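Hypothetical protein SMU.776 (Streptococcus mutans, PDB 2B78) is a putative S-adenosylmethionine-dependent methyltransferase that probably binds RNA, its substrate not established. Local coordinates at residues A[342-345]-A[346-349]. Sequence-based numbering, arbitrary orientation.
Sequences KKQI and EKGF
The carbonyls of Lys342, Lys343, Gln344 and Ile345 each accept the amide four residues on, so the two segments form successive alpha-helical turns. The first bond, Glu346 N to Lys342 O, is 2.9 Å long and nearly straight at 166°. Gly348 N to Gln344 O is longer at 3.2 Å; buried Gly348 keeps ordinary helical angles and, lacking a side chain, takes little space.

On the inward face, Ile345 and Phe349 lie alongside one another. With CG1 anti to the carbonyl carbon (chi1 -64°), the branch CG2 is left anti to the backbone N and meets the ring edge of Phe349 in its plane, 3.7 Å from CD2. These two residues pack the last turns of helix 338-349 against the Rossmann-like methyltransferase sheet: both touch Ile383 of strand 379-384, Ile345 also Phe381, and Phe349 also reaches Ile314 and Leu318 of helix 306-319. Bulky apolar groups suit this buried face, and His354 stacks on the phenyl ring.

Polar chains occupy the flanks. Gln344 and Lys347 run side by side, and one water accepts from both Gln344 NE2 (2.8 Å) and Lys347 NZ (3.0 Å). The glutamine amide, its chain folded at chi2 (-66°), can thus donate while OE1 accepts from His311 N; the long, extended lysine carries its ammonium away from the backbone on an exposed side. Glu346 is also bent, its CG 3.3 Å from Lys342 O, and its carboxylate offers OE2 to two hydrogen bonds, with Tyr356 OH and His354 NE2. The long chain of Lys342 makes a cation-pi contact with that same tyrosine.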
# COMPACT_ATOMS: atom_id res chain seq x y z
N LYS A 342 -13.71 -10.00 5.37
CA LYS A 342 -14.23 -11.33 5.11
C LYS A 342 -15.76 -11.32 5.15
O LYS A 342 -16.41 -12.03 4.39
CB LYS A 342 -13.68 -12.31 6.14
CG LYS A 342 -13.81 -13.77 5.76
CD LYS A 342 -12.95 -14.61 6.69
CE LYS A 342 -12.92 -16.06 6.26
NZ LYS A 342 -11.98 -16.84 7.12
N LYS A 343 -16.33 -10.49 6.04
CA LYS A 343 -17.79 -10.39 6.17
C LYS A 343 -18.45 -9.78 4.94
O LYS A 343 -19.59 -10.12 4.61
CB LYS A 343 -18.15 -9.57 7.41
CG LYS A 343 -18.03 -10.34 8.73
CD LYS A 343 -18.64 -9.55 9.90
CE LYS A 343 -18.60 -10.33 11.21
NZ LYS A 343 -17.21 -10.60 11.69
N GLN A 344 -17.74 -8.88 4.27
CA GLN A 344 -18.25 -8.23 3.07
C GLN A 344 -18.24 -9.25 1.94
O GLN A 344 -19.14 -9.27 1.09
CB GLN A 344 -17.36 -7.04 2.70
CG GLN A 344 -17.76 -5.77 3.40
CD GLN A 344 -19.12 -5.29 2.94
OE1 GLN A 344 -19.31 -4.94 1.78
NE2 GLN A 344 -20.09 -5.29 3.85
N ILE A 345 -17.22 -10.09 1.92
CA ILE A 345 -17.11 -11.12 0.90
C ILE A 345 -18.22 -12.15 1.11
O ILE A 345 -18.93 -12.52 0.16
CB ILE A 345 -15.72 -11.80 0.96
CG1 ILE A 345 -14.63 -10.77 0.63
CG2 ILE A 345 -15.66 -12.96 -0.02
CD1 ILE A 345 -13.22 -11.30 0.73
N GLU A 346 -18.39 -12.60 2.35
CA GLU A 346 -19.44 -13.57 2.66
C GLU A 346 -20.81 -13.04 2.26
O GLU A 346 -21.64 -13.78 1.75
CB GLU A 346 -19.44 -13.91 4.16
CG GLU A 346 -18.24 -14.71 4.59
CD GLU A 346 -18.12 -16.01 3.83
OE1 GLU A 346 -18.90 -16.94 4.12
OE2 GLU A 346 -17.26 -16.11 2.92
N LYS A 347 -21.02 -11.74 2.47
CA LYS A 347 -22.28 -11.10 2.14
C LYS A 347 -22.54 -11.20 0.63
O LYS A 347 -23.66 -11.46 0.20
CB LYS A 347 -22.26 -9.63 2.58
CG LYS A 347 -23.61 -8.93 2.50
CD LYS A 347 -23.54 -7.50 3.01
CE LYS A 347 -24.86 -6.76 2.78
NZ LYS A 347 -24.84 -5.36 3.33
N GLY A 348 -21.49 -11.00 -0.17
CA GLY A 348 -21.65 -11.09 -1.61
C GLY A 348 -21.90 -12.50 -2.11
O GLY A 348 -22.61 -12.70 -3.10
N PHE A 349 -21.30 -13.49 -1.45
CA PHE A 349 -21.47 -14.89 -1.85
C PHE A 349 -22.85 -15.44 -1.54
O PHE A 349 -23.31 -16.37 -2.21
CB PHE A 349 -20.43 -15.78 -1.16
CG PHE A 349 -19.20 -16.01 -1.97
CD1 PHE A 349 -19.18 -16.98 -2.96
CD2 PHE A 349 -18.06 -15.25 -1.75
CE1 PHE A 349 -18.05 -17.19 -3.72
CE2 PHE A 349 -16.91 -15.46 -2.51
CZ PHE A 349 -16.91 -16.43 -3.50
O HOH W 1 -22.44 -3.71 3.81